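Local coordinates for oxysterol-binding protein homolog 3 (Saccharomyces cerevisiae, PDB 4IC4) that carries lipids, sterols among them, between membranes in phosphoinositide-coupled non-vesicular transport, through its OSBP-related domain, which binds phosphatidylinositol 4-phosphate, at residues R30-P35 with F298-A303; E80-L85 with M135-I140; Y109-R114 with G286-N291; N304-T309 with D320-P325. All coordinates share one frame; numbering follows the deposited sequence.

Contact 1. Residues R30-P35 with F298-A303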
loop_
_atom_site.group_PDB
_atom_site.type_symbol
_atom_site.label_atom_id
_atom_site.label_comp_id
_atom_site.label_asym_id
_atom_site.label_seq_id
_atom_site.Cartn_x
_atom_site.Cartn_y
_atom_site.Cartn_z
ATOM N N ARG A 30 -3.811 14.390 -14.494
ATOM C CA ARG A 30 -3.734 12.942 -14.343
ATOM C C ARG A 30 -4.945 12.285 -14.998
ATOM O O ARG A 30 -6.007 12.906 -15.141
ATOM C CB ARG A 30 -3.630 12.574 -12.860
ATOM C CG ARG A 30 -2.353 13.115 -12.219
ATOM C CD ARG A 30 -2.250 12.780 -10.736
ATOM N NE ARG A 30 -1.093 13.435 -10.135
ATOM C CZ ARG A 30 0.166 13.049 -10.311
ATOM N NH1 ARG A 30 0.447 11.994 -11.070
ATOM N NH2 ARG A 30 1.150 13.740 -9.749
ATOM N N ARG A 31 -4.788 11.031 -15.405
ATOM C CA ARG A 31 -5.870 10.329 -16.086
ATOM C C ARG A 31 -7.108 10.074 -15.235
ATOM O O ARG A 31 -8.224 10.116 -15.750
ATOM C CB ARG A 31 -5.353 9.018 -16.699
ATOM C CG ARG A 31 -4.731 8.028 -15.724
ATOM C CD ARG A 31 -4.040 6.900 -16.479
ATOM N NE ARG A 31 -3.606 5.839 -15.578
ATOM C CZ ARG A 31 -3.005 4.719 -15.968
ATOM N NH1 ARG A 31 -2.750 4.511 -17.253
ATOM N NH2 ARG A 31 -2.689 3.793 -15.076
ATOM N N ASN A 32 -6.917 9.819 -13.944
ATOM C CA ASN A 32 -8.034 9.574 -13.030
ATOM C C ASN A 32 -8.969 8.492 -13.555
ATOM O O ASN A 32 -10.169 8.502 -13.269
ATOM C CB ASN A 32 -8.834 10.865 -12.820
ATOM C CG ASN A 32 -8.001 11.972 -12.210
ATOM O OD1 ASN A 32 -7.370 11.786 -11.172
ATOM N ND2 ASN A 32 -7.998 13.136 -12.851
ATOM N N ASP A 33 -8.414 7.554 -14.314
ATOM C CA ASP A 33 -9.218 6.494 -14.901
ATOM C C ASP A 33 -8.298 5.455 -15.527
ATOM O O ASP A 33 -7.109 5.714 -15.748
ATOM C CB ASP A 33 -10.144 7.110 -15.963
ATOM C CG ASP A 33 -11.148 6.122 -16.524
ATOM O OD1 ASP A 33 -11.706 5.322 -15.750
ATOM O OD2 ASP A 33 -11.392 6.161 -17.748
ATOM N N ILE A 34 -8.848 4.275 -15.790
ATOM C CA ILE A 34 -8.103 3.189 -16.418
ATOM C C ILE A 34 -9.039 2.425 -17.335
ATOM O O ILE A 34 -10.264 2.513 -17.203
ATOM C CB ILE A 34 -7.551 2.160 -15.402
ATOM C CG1 ILE A 34 -8.683 1.659 -14.496
ATOM C CG2 ILE A 34 -6.393 2.755 -14.630
ATOM C CD1 ILE A 34 -8.353 0.369 -13.774
ATOM N N PRO A 35 -8.474 1.668 -18.282
ATOM C CA PRO A 35 -9.318 0.893 -19.195
ATOM C C PRO A 35 -10.055 -0.175 -18.391
ATOM O O PRO A 35 -9.572 -0.622 -17.350
ATOM C CB PRO A 35 -8.307 0.283 -20.162
ATOM C CG PRO A 35 -7.205 1.303 -20.189
ATOM C CD PRO A 35 -7.071 1.665 -18.730
ATOM N N PHE A 298 -11.019 0.300 -8.464
ATOM C CA PHE A 298 -9.953 1.284 -8.246
ATOM C C PHE A 298 -10.438 2.662 -7.809
ATOM O O PHE A 298 -11.512 3.113 -8.216
ATOM C CB PHE A 298 -9.173 1.513 -9.546
ATOM C CG PHE A 298 -8.013 0.578 -9.767
ATOM C CD1 PHE A 298 -7.909 -0.639 -9.099
ATOM C CD2 PHE A 298 -7.041 0.913 -10.708
ATOM C CE1 PHE A 298 -6.851 -1.509 -9.371
ATOM C CE2 PHE A 298 -5.988 0.053 -10.984
ATOM C CZ PHE A 298 -5.891 -1.156 -10.317
ATOM N N THR A 299 -9.631 3.335 -6.993
ATOM C CA THR A 299 -9.935 4.709 -6.611
ATOM C C THR A 299 -9.246 5.525 -7.705
ATOM O O THR A 299 -8.483 4.976 -8.510
ATOM C CB THR A 299 -9.303 5.135 -5.257
ATOM O OG1 THR A 299 -7.882 5.278 -5.403
ATOM C CG2 THR A 299 -9.607 4.115 -4.173
ATOM N N LYS A 300 -9.512 6.822 -7.758
ATOM C CA LYS A 300 -8.844 7.645 -8.751
ATOM C C LYS A 300 -7.346 7.607 -8.469
ATOM O O LYS A 300 -6.537 7.589 -9.391
ATOM C CB LYS A 300 -9.364 9.082 -8.707
ATOM C CG LYS A 300 -10.733 9.224 -9.336
ATOM C CD LYS A 300 -11.221 10.660 -9.318
ATOM C CE LYS A 300 -12.582 10.770 -9.987
ATOM N NZ LYS A 300 -13.091 12.168 -9.969
ATOM N N PHE A 301 -6.984 7.570 -7.189
ATOM C CA PHE A 301 -5.577 7.526 -6.799
ATOM C C PHE A 301 -4.940 6.237 -7.332
ATOM O O PHE A 301 -3.829 6.259 -7.864
ATOM C CB PHE A 301 -5.451 7.587 -5.270
ATOM C CG PHE A 301 -4.041 7.799 -4.774
ATOM C CD1 PHE A 301 -3.459 9.064 -4.795
ATOM C CD2 PHE A 301 -3.301 6.735 -4.266
ATOM C CE1 PHE A 301 -2.166 9.269 -4.313
ATOM C CE2 PHE A 301 -2.001 6.934 -3.779
ATOM C CZ PHE A 301 -1.438 8.201 -3.803
ATOM N N THR A 302 -5.645 5.117 -7.198
ATOM C CA THR A 302 -5.115 3.846 -7.688
ATOM C C THR A 302 -4.881 3.920 -9.193
ATOM O O THR A 302 -3.848 3.484 -9.698
ATOM C CB THR A 302 -6.092 2.678 -7.449
ATOM O OG1 THR A 302 -6.665 2.783 -6.141
ATOM C CG2 THR A 302 -5.356 1.343 -7.577
ATOM N N ALA A 303 -5.861 4.469 -9.906
ATOM C CA ALA A 303 -5.784 4.589 -11.354
ATOM C C ALA A 303 -4.628 5.459 -11.823
ATOM O O ALA A 303 -4.156 5.320 -12.954
ATOM C CB ALA A 303 -7.103 5.137 -11.893
HETATM O O HOH W 1 -2.600 2.834 -12.124
#
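The carbonyl oxygen of A303 is held by two nitrogens of R31, which grip it side-on. R31 NE donates to A303 O at 2.7 Å with an N-H...O angle of 152°. R31 NH2 adds a second, more bent bond to A303 O at 3.0 Å. Both donors lie close to the carbonyl plane, and the oxygen lies nearly in the plane of the guanidinium. R31 CG takes the crowded position between N and C (chi1 58°), and the chain then runs extended to NE. R31 NH2 also donates to a water that is hydrogen-bonded to T302 O as well. R31 NH1 is paired with E331 of helix 325-331 in a salt bridge. The grip on A303 O ties the segment ahead of helix 44-50 to helix 300-305 of the OSBP-related domain, with T299 at the N-cap position. T302 OG1 accepts from the backbone N of T299 and has E77 as a further partner. The backbone N of R31 donates to E307 OE1, and that of N32 to N304 OD1. Apolar contacts accompany the polar grip. I34 CG2 meets A303 CB at 3.7 Å. I34 CD1 comes up to F298 CD2 at 3.4 Å, the two side chains crossing at about a right angle.

Contact 2. Residues E80-L85 with M135-I140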
loop_
_atom_site.group_PDB
_atom_site.type_symbol
_atom_site.label_atom_id
_atom_site.label_comp_id
_atom_site.label_asym_id
_atom_site.label_seq_id
_atom_site.Cartn_x
_atom_site.Cartn_y
_atom_site.Cartn_z
ATOM N N GLU A 80 -2.691 7.785 0.172
ATOM C CA GLU A 80 -3.746 8.467 -0.569
ATOM C C GLU A 80 -4.251 9.695 0.192
ATOM O O GLU A 80 -4.553 10.723 -0.412
ATOM C CB GLU A 80 -4.927 7.520 -0.831
ATOM C CG GLU A 80 -6.086 8.189 -1.567
ATOM C CD GLU A 80 -7.294 7.282 -1.761
ATOM O OE1 GLU A 80 -7.239 6.086 -1.395
ATOM O OE2 GLU A 80 -8.309 7.780 -2.291
ATOM N N TYR A 81 -4.345 9.577 1.516
ATOM C CA TYR A 81 -4.843 10.675 2.342
ATOM C C TYR A 81 -3.743 11.319 3.183
ATOM O O TYR A 81 -3.944 11.675 4.353
ATOM C CB TYR A 81 -5.981 10.168 3.236
ATOM C CG TYR A 81 -7.137 9.577 2.455
ATOM C CD1 TYR A 81 -8.113 10.391 1.874
ATOM C CD2 TYR A 81 -7.236 8.198 2.264
ATOM C CE1 TYR A 81 -9.162 9.841 1.117
ATOM C CE2 TYR A 81 -8.277 7.644 1.513
ATOM C CZ TYR A 81 -9.233 8.467 0.944
ATOM O OH TYR A 81 -10.252 7.906 0.205
ATOM N N ALA A 82 -2.580 11.474 2.561
ATOM C CA ALA A 82 -1.422 12.090 3.192
ATOM C C ALA A 82 -1.716 13.464 3.806
ATOM O O ALA A 82 -1.075 13.850 4.786
ATOM C CB ALA A 82 -0.286 12.212 2.179
ATOM N N PRO A 83 -2.663 14.235 3.228
ATOM C CA PRO A 83 -2.946 15.547 3.823
ATOM C C PRO A 83 -3.347 15.461 5.298
ATOM O O PRO A 83 -3.258 16.446 6.030
ATOM C CB PRO A 83 -4.058 16.095 2.935
ATOM C CG PRO A 83 -3.675 15.554 1.589
ATOM C CD PRO A 83 -3.295 14.120 1.898
ATOM N N LEU A 84 -3.797 14.287 5.734
ATOM C CA LEU A 84 -4.163 14.102 7.137
ATOM C C LEU A 84 -2.922 14.266 8.011
ATOM O O LEU A 84 -3.000 14.777 9.132
ATOM C CB LEU A 84 -4.751 12.706 7.361
ATOM C CG LEU A 84 -6.185 12.471 6.879
ATOM C CD1 LEU A 84 -6.517 10.995 6.968
ATOM C CD2 LEU A 84 -7.155 13.286 7.726
ATOM N N LEU A 85 -1.779 13.818 7.503
ATOM C CA LEU A 85 -0.531 13.939 8.249
ATOM C C LEU A 85 -0.125 15.402 8.332
ATOM O O LEU A 85 0.320 15.880 9.380
ATOM C CB LEU A 85 0.576 13.124 7.577
ATOM C CG LEU A 85 0.298 11.620 7.504
ATOM C CD1 LEU A 85 1.458 10.914 6.818
ATOM C CD2 LEU A 85 0.078 11.072 8.911
ATOM N N MET A 135 0.105 17.326 -2.987
ATOM C CA MET A 135 0.006 16.991 -1.570
ATOM C C MET A 135 1.317 17.261 -0.845
ATOM O O MET A 135 1.475 16.928 0.331
ATOM C CB MET A 135 -0.414 15.530 -1.395
ATOM C CG MET A 135 -1.849 15.274 -1.844
ATOM S SD MET A 135 -2.442 13.618 -1.454
ATOM C CE MET A 135 -1.846 12.728 -2.865
ATOM N N GLY A 136 2.261 17.854 -1.568
ATOM C CA GLY A 136 3.547 18.204 -0.997
ATOM C C GLY A 136 4.475 17.083 -0.580
ATOM O O GLY A 136 5.366 17.306 0.241
ATOM N N PHE A 137 4.301 15.884 -1.129
ATOM C CA PHE A 137 5.189 14.800 -0.733
ATOM C C PHE A 137 5.738 13.999 -1.895
ATOM O O PHE A 137 5.256 14.083 -3.024
ATOM C CB PHE A 137 4.481 13.852 0.250
ATOM C CG PHE A 137 3.528 12.875 -0.403
ATOM C CD1 PHE A 137 4.000 11.704 -0.994
ATOM C CD2 PHE A 137 2.155 13.113 -0.400
ATOM C CE1 PHE A 137 3.120 10.782 -1.570
ATOM C CE2 PHE A 137 1.266 12.201 -0.972
ATOM C CZ PHE A 137 1.747 11.033 -1.558
ATOM N N ARG A 138 6.778 13.234 -1.604
ATOM C CA ARG A 138 7.372 12.357 -2.593
ATOM C C ARG A 138 7.654 11.063 -1.860
ATOM O O ARG A 138 7.937 11.058 -0.659
ATOM C CB ARG A 138 8.663 12.937 -3.163
ATOM C CG ARG A 138 9.801 13.038 -2.174
ATOM C CD ARG A 138 11.003 13.675 -2.836
ATOM N NE ARG A 138 12.164 13.704 -1.958
ATOM C CZ ARG A 138 13.281 14.369 -2.231
ATOM N NH1 ARG A 138 13.379 15.059 -3.358
ATOM N NH2 ARG A 138 14.297 14.339 -1.380
ATOM N N LEU A 139 7.572 9.964 -2.588
ATOM C CA LEU A 139 7.796 8.664 -2.002
ATOM C C LEU A 139 8.670 7.824 -2.913
ATOM O O LEU A 139 8.598 7.941 -4.136
ATOM C CB LEU A 139 6.439 7.979 -1.797
ATOM C CG LEU A 139 6.310 6.495 -1.450
ATOM C CD1 LEU A 139 4.909 6.246 -0.892
ATOM C CD2 LEU A 139 6.558 5.627 -2.679
ATOM N N ILE A 140 9.532 7.014 -2.310
ATOM C CA ILE A 140 10.349 6.085 -3.073
ATOM C C ILE A 140 10.224 4.735 -2.363
ATOM O O ILE A 140 10.161 4.670 -1.135
ATOM C CB ILE A 140 11.841 6.509 -3.165
ATOM C CG1 ILE A 140 12.616 5.464 -3.976
ATOM C CG2 ILE A 140 12.454 6.643 -1.782
ATOM C CD1 ILE A 140 12.103 5.265 -5.391
#
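No hydrogen bond links residues 80-85 to 135-140; the contact is made by van der Waals packing. Its sulfur part belongs to M135. M135 CG lies beside the backbone N (chi1 -68°), and the chain is extended at chi2. This brings SD to P83 CD at 3.5 Å, and the proline ring and the methionine chain cross obliquely. A bend at chi3 then directs CE. M135 CG also approaches P83 CG, at 3.9 Å. The same sulfur lies 3.7 Å from the carbonyl oxygen E80 O, a plain contact.

The aromatic part belongs to F137. Its CG takes the crowded position between N and C (chi1 79°), and ring atoms CE2 and CD2 touch A82 CB, at 3.5 Å and 3.7 Å. A82 CB thus rests against two neighbouring ring carbons. G136 and F137 both face R132 and form a G1 beta bulge, with G136 at positive phi (67°). The bulge lies in the turn joining two antiparallel strands.

The contact therefore sets the segment leading into helix 83-88 against the hairpin of strands 127-132 and 137-145. W160 of strand 160-172 touches both A82 and F137, while L84 and L85 pack on helix 94-104.

Contact 3. Residues Y109-R114 with G286-N291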
loop_
_atom_site.group_PDB
_atom_site.type_symbol
_atom_site.label_atom_id
_atom_site.label_comp_id
_atom_site.label_asym_id
_atom_site.label_seq_id
_atom_site.Cartn_x
_atom_site.Cartn_y
_atom_site.Cartn_z
ATOM N N TYR A 109 -10.816 -0.805 -0.233
ATOM C CA TYR A 109 -11.561 -2.047 -0.388
ATOM C C TYR A 109 -13.061 -1.846 -0.206
ATOM O O TYR A 109 -13.804 -2.819 -0.079
ATOM C CB TYR A 109 -11.055 -3.083 0.615
ATOM C CG TYR A 109 -9.595 -3.417 0.431
ATOM C CD1 TYR A 109 -9.148 -4.023 -0.738
ATOM C CD2 TYR A 109 -8.653 -3.090 1.410
ATOM C CE1 TYR A 109 -7.800 -4.298 -0.942
ATOM C CE2 TYR A 109 -7.294 -3.360 1.218
ATOM C CZ TYR A 109 -6.879 -3.964 0.034
ATOM O OH TYR A 109 -5.549 -4.224 -0.195
ATOM N N ARG A 110 -13.513 -0.594 -0.204
ATOM C CA ARG A 110 -14.939 -0.341 -0.023
ATOM C C ARG A 110 -15.762 -0.952 -1.148
ATOM O O ARG A 110 -16.856 -1.470 -0.905
ATOM C CB ARG A 110 -15.225 1.159 0.139
ATOM C CG ARG A 110 -14.811 2.095 -0.988
ATOM C CD ARG A 110 -15.027 3.516 -0.471
ATOM N NE ARG A 110 -14.782 4.614 -1.404
ATOM C CZ ARG A 110 -13.579 5.066 -1.752
ATOM N NH1 ARG A 110 -12.481 4.502 -1.267
ATOM N NH2 ARG A 110 -13.478 6.132 -2.536
ATOM N N ASP A 111 -15.255 -0.888 -2.376
ATOM C CA ASP A 111 -15.954 -1.519 -3.489
ATOM C C ASP A 111 -15.386 -2.933 -3.497
ATOM O O ASP A 111 -14.203 -3.139 -3.791
ATOM C CB ASP A 111 -15.640 -0.835 -4.820
ATOM C CG ASP A 111 -16.431 -1.426 -5.975
ATOM O OD1 ASP A 111 -16.554 -2.667 -6.028
ATOM O OD2 ASP A 111 -16.923 -0.656 -6.829
ATOM N N LYS A 112 -16.228 -3.902 -3.156
ATOM C CA LYS A 112 -15.820 -5.299 -3.091
ATOM C C LYS A 112 -15.092 -5.810 -4.328
ATOM O O LYS A 112 -14.365 -6.802 -4.256
ATOM C CB LYS A 112 -17.041 -6.180 -2.809
ATOM C CG LYS A 112 -17.644 -5.947 -1.434
ATOM C CD LYS A 112 -18.885 -6.799 -1.207
ATOM C CE LYS A 112 -19.458 -6.568 0.182
ATOM N NZ LYS A 112 -20.711 -7.340 0.411
ATOM N N THR A 113 -15.280 -5.142 -5.458
ATOM C CA THR A 113 -14.621 -5.561 -6.689
ATOM C C THR A 113 -13.100 -5.601 -6.499
ATOM O O THR A 113 -12.418 -6.466 -7.050
ATOM C CB THR A 113 -14.961 -4.607 -7.855
ATOM O OG1 THR A 113 -16.386 -4.501 -7.986
ATOM C CG2 THR A 113 -14.377 -5.124 -9.165
ATOM N N ARG A 114 -12.577 -4.673 -5.701
ATOM C CA ARG A 114 -11.138 -4.591 -5.458
ATOM C C ARG A 114 -10.561 -5.850 -4.810
ATOM O O ARG A 114 -9.374 -6.144 -4.960
ATOM C CB ARG A 114 -10.824 -3.369 -4.573
ATOM C CG ARG A 114 -9.335 -3.024 -4.451
ATOM C CD ARG A 114 -8.787 -2.459 -5.759
ATOM N NE ARG A 114 -7.323 -2.433 -5.782
ATOM C CZ ARG A 114 -6.565 -1.435 -5.334
ATOM N NH1 ARG A 114 -7.108 -0.341 -4.817
ATOM N NH2 ARG A 114 -5.244 -1.537 -5.406
ATOM N N GLY A 286 -12.444 9.585 -0.777
ATOM C CA GLY A 286 -12.423 10.383 -1.984
ATOM C C GLY A 286 -13.283 9.710 -3.035
ATOM O O GLY A 286 -14.280 9.060 -2.716
ATOM N N ASP A 287 -12.886 9.839 -4.293
ATOM C CA ASP A 287 -13.649 9.248 -5.380
ATOM C C ASP A 287 -13.047 7.977 -5.956
ATOM O O ASP A 287 -11.840 7.741 -5.877
ATOM C CB ASP A 287 -13.811 10.254 -6.521
ATOM C CG ASP A 287 -14.475 11.543 -6.077
ATOM O OD1 ASP A 287 -15.492 11.474 -5.363
ATOM O OD2 ASP A 287 -13.981 12.625 -6.453
ATOM N N LEU A 288 -13.918 7.160 -6.534
ATOM C CA LEU A 288 -13.513 5.940 -7.208
ATOM C C LEU A 288 -13.598 6.310 -8.680
ATOM O O LEU A 288 -14.186 7.335 -9.033
ATOM C CB LEU A 288 -14.496 4.801 -6.921
ATOM C CG LEU A 288 -14.581 4.288 -5.483
ATOM C CD1 LEU A 288 -15.584 3.148 -5.410
ATOM C CD2 LEU A 288 -13.207 3.820 -5.021
ATOM N N VAL A 289 -12.996 5.502 -9.543
ATOM C CA VAL A 289 -13.087 5.774 -10.973
ATOM C C VAL A 289 -14.537 5.533 -11.383
ATOM O O VAL A 289 -15.310 4.922 -10.640
ATOM C CB VAL A 289 -12.193 4.828 -11.802
ATOM C CG1 VAL A 289 -10.731 5.104 -11.498
ATOM C CG2 VAL A 289 -12.538 3.369 -11.491
ATOM N N SER A 290 -14.903 6.015 -12.563
ATOM C CA SER A 290 -16.258 5.821 -13.059
ATOM C C SER A 290 -16.473 4.339 -13.357
ATOM O O SER A 290 -15.546 3.647 -13.798
ATOM C CB SER A 290 -16.473 6.647 -14.328
ATOM O OG SER A 290 -15.565 6.266 -15.346
ATOM N N ASN A 291 -17.686 3.851 -13.112
ATOM C CA ASN A 291 -18.025 2.450 -13.358
ATOM C C ASN A 291 -16.956 1.538 -12.761
ATOM O O ASN A 291 -16.385 0.697 -13.457
ATOM C CB ASN A 291 -18.130 2.208 -14.865
ATOM C CG ASN A 291 -19.106 3.150 -15.534
ATOM O OD1 ASN A 291 -18.785 3.788 -16.537
ATOM N ND2 ASN A 291 -20.307 3.245 -14.978
HETATM O O HOH W 2 -10.975 7.500 -3.014
#
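The two backbones stay well apart, 8.7 Å between the CA atoms of D111 and L288 at their nearest, so side chains bridge the gap. Residues 109-114 include an Asx turn: D111 OD1 accepts from the backbone N of T113 at 2.8 Å, using its anti lone pair. T113 OG1 donates to the same oxygen from above the carboxylate plane, so D111 OD1 is held twice at the start of the 3-10 segment 112-114. The contact joins the loop between helix 94-104 and strand 118-120 to the loop after strand 281-284, at the surface of the OSBP-related domain.

R110 and L288 meet tip to tip. R110 CG sits in the crowded position between N and C (chi1 59°), and the chain is extended as far as NE. L288 CD2 lies over one face of the guanidinium, 3.4 Å above its plane and offset toward the rim. L288 CD1 meets D111 CB at 4.0 Å.

R110 NH1 donates to S107 O, which helps fix the rotation of the group. R110 NH2 donates to a water in the guanidinium plane at 2.9 Å, and that water is also hydrogen-bonded to D287 O, 3.0 Å from the water.

Contact 4. Residues N304-T309 with D320-P325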
loop_
_atom_site.group_PDB
_atom_site.type_symbol
_atom_site.label_atom_id
_atom_site.label_comp_id
_atom_site.label_asym_id
_atom_site.label_seq_id
_atom_site.Cartn_x
_atom_site.Cartn_y
_atom_site.Cartn_z
ATOM N N ASN A 304 -4.167 6.350 -10.950
ATOM C CA ASN A 304 -3.075 7.250 -11.287
ATOM C C ASN A 304 -1.686 6.720 -10.965
ATOM O O ASN A 304 -0.690 7.273 -11.425
ATOM C CB ASN A 304 -3.284 8.596 -10.589
ATOM C CG ASN A 304 -4.419 9.387 -11.201
ATOM O OD1 ASN A 304 -4.694 9.257 -12.394
ATOM N ND2 ASN A 304 -5.071 10.224 -10.400
ATOM N N LEU A 305 -1.625 5.641 -10.192
ATOM C CA LEU A 305 -0.349 5.054 -9.792
ATOM C C LEU A 305 0.562 4.638 -10.941
ATOM O O LEU A 305 1.767 4.907 -10.922
ATOM C CB LEU A 305 -0.600 3.834 -8.897
ATOM C CG LEU A 305 -1.152 4.085 -7.491
ATOM C CD1 LEU A 305 -1.636 2.768 -6.908
ATOM C CD2 LEU A 305 -0.081 4.720 -6.609
ATOM N N ASN A 306 -0.013 3.983 -11.944
ATOM C CA ASN A 306 0.780 3.483 -13.060
ATOM C C ASN A 306 0.867 4.406 -14.263
ATOM O O ASN A 306 1.283 3.975 -15.341
ATOM C CB ASN A 306 0.241 2.120 -13.511
ATOM C CG ASN A 306 1.311 1.246 -14.145
ATOM O OD1 ASN A 306 1.053 0.528 -15.117
ATOM N ND2 ASN A 306 2.514 1.289 -13.586
ATOM N N GLU A 307 0.495 5.669 -14.093
ATOM C CA GLU A 307 0.572 6.609 -15.206
ATOM C C GLU A 307 1.915 7.326 -15.266
ATOM O O GLU A 307 2.490 7.695 -14.238
ATOM C CB GLU A 307 -0.538 7.663 -15.115
ATOM C CG GLU A 307 -0.450 8.711 -16.231
ATOM C CD GLU A 307 -1.547 9.761 -16.182
ATOM O OE1 GLU A 307 -2.006 10.116 -15.080
ATOM O OE2 GLU A 307 -1.939 10.250 -17.263
ATOM N N ILE A 308 2.416 7.506 -16.485
ATOM C CA ILE A 308 3.659 8.226 -16.704
ATOM C C ILE A 308 3.242 9.620 -17.166
ATOM O O ILE A 308 2.629 9.771 -18.225
ATOM C CB ILE A 308 4.521 7.559 -17.802
ATOM C CG1 ILE A 308 4.999 6.186 -17.328
ATOM C CG2 ILE A 308 5.716 8.445 -18.138
ATOM C CD1 ILE A 308 5.772 5.413 -18.377
ATOM N N THR A 309 3.542 10.631 -16.357
ATOM C CA THR A 309 3.207 12.008 -16.701
ATOM C C THR A 309 4.507 12.762 -16.944
ATOM O O THR A 309 5.586 12.169 -16.932
ATOM C CB THR A 309 2.457 12.723 -15.555
ATOM O OG1 THR A 309 3.345 12.900 -14.445
ATOM C CG2 THR A 309 1.238 11.916 -15.115
ATOM N N ASP A 320 11.490 1.145 -12.389
ATOM C CA ASP A 320 10.177 1.570 -11.901
ATOM C C ASP A 320 9.030 0.674 -12.367
ATOM O O ASP A 320 9.019 0.200 -13.508
ATOM C CB ASP A 320 9.909 3.013 -12.329
ATOM C CG ASP A 320 8.778 3.658 -11.541
ATOM O OD1 ASP A 320 9.024 4.146 -10.418
ATOM O OD2 ASP A 320 7.637 3.675 -12.047
ATOM N N SER A 321 8.058 0.447 -11.487
ATOM C CA SER A 321 6.906 -0.390 -11.825
ATOM C C SER A 321 6.171 0.107 -13.070
ATOM O O SER A 321 5.554 -0.683 -13.785
ATOM C CB SER A 321 5.917 -0.445 -10.658
ATOM O OG SER A 321 6.481 -1.074 -9.521
ATOM N N ARG A 322 6.227 1.409 -13.328
ATOM C CA ARG A 322 5.554 1.966 -14.503
ATOM C C ARG A 322 6.178 1.474 -15.804
ATOM O O ARG A 322 5.583 1.623 -16.872
ATOM C CB ARG A 322 5.615 3.491 -14.497
ATOM C CG ARG A 322 4.915 4.165 -13.332
ATOM C CD ARG A 322 5.039 5.669 -13.463
ATOM N NE ARG A 322 4.468 6.388 -12.327
ATOM C CZ ARG A 322 5.064 6.530 -11.149
ATOM N NH1 ARG A 322 6.263 6.001 -10.932
ATOM N NH2 ARG A 322 4.466 7.221 -10.185
ATOM N N LEU A 323 7.373 0.898 -15.717
ATOM C CA LEU A 323 8.058 0.418 -16.908
ATOM C C LEU A 323 7.898 -1.083 -17.136
ATOM O O LEU A 323 8.423 -1.628 -18.110
ATOM C CB LEU A 323 9.544 0.800 -16.841
ATOM C CG LEU A 323 9.801 2.307 -16.698
ATOM C CD1 LEU A 323 11.300 2.582 -16.666
ATOM C CD2 LEU A 323 9.136 3.059 -17.846
ATOM N N ARG A 324 7.170 -1.758 -16.251
ATOM C CA ARG A 324 6.963 -3.195 -16.416
ATOM C C ARG A 324 6.039 -3.474 -17.592
ATOM O O ARG A 324 4.918 -2.965 -17.658
ATOM C CB ARG A 324 6.401 -3.822 -15.138
ATOM C CG ARG A 324 7.490 -4.097 -14.125
ATOM C CD ARG A 324 7.029 -4.936 -12.960
ATOM N NE ARG A 324 6.462 -6.226 -13.345
ATOM C CZ ARG A 324 6.303 -7.231 -12.490
ATOM N NH1 ARG A 324 6.683 -7.083 -11.227
ATOM N NH2 ARG A 324 5.741 -8.367 -12.875
ATOM N N PRO A 325 6.501 -4.304 -18.534
ATOM C CA PRO A 325 5.707 -4.640 -19.718
ATOM C C PRO A 325 4.479 -5.500 -19.486
ATOM O O PRO A 325 3.478 -5.353 -20.193
ATOM C CB PRO A 325 6.725 -5.315 -20.635
ATOM C CG PRO A 325 7.645 -5.977 -19.678
ATOM C CD PRO A 325 7.837 -4.918 -18.606
HETATM O O HOH W 3 1.695 8.257 -10.348
#
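D320 OD2 is gripped by two donors, both from R322. The backbone N of R322 reaches it at 3.0 Å with an N-H...O angle of 159°, which makes an Asx turn. R322 NH1 binds the same oxygen at 2.9 Å as a salt bridge. Both donors come from above the carboxylate plane. The two bonds and the arginine's charge probably favour an ionised D320.

The R322 chain carries the contact. Its CG lies beside the backbone N (chi1 -63°), and it runs extended from CG to NE. NE gives a weak hydrogen bond to E307 O at 3.0 Å, bent to 133°, with the oxygen at the guanidinium edge. R322 NH2 donates at 3.0 Å to a water that is also hydrogen-bonded to N304 O. R322 NH2 also donates to E129 O, so all three nitrogens of the guanidinium have acceptors.

Beside this polar end lie apolar contacts. The I308 and R322 side chains cross obliquely, with I308 CG1 3.9 Å from R322 CD. I308 CD1 reaches L323 CD2 at 4.1 Å, and those two side chains cross at about a right angle.

The contact joins the end of helix 300-305 to the 3-10 segment 321-323, just before helix 325-331. F128 and L130 of strand 127-132 pack against R322. R328 of helix 325-331 donates to both N306 O and R322 O.

How the contacts relate
Contact 1 lies on the same side of the chain's centre as contacts 3 and 4, which do not touch each other. Contacts 1 and 4, centres about 12 Å apart, share helix 300-305. Contacts 1 and 3, centres about 10 Å apart, are joined by backbone bonds of F298 with V289 and K300 with D287. Contacts 1 and 2, centres about 17 Å apart, meet where F301 packs on M135. Y81 OH and G286 N link contacts 2 and 3. The segments of contacts 2 and 3 alternate along the chain, and both contacts fall between the two segments of contact 1; contact 4 follows. Together they join the N-terminal segment, strands and later helices of the lipid-binding domain.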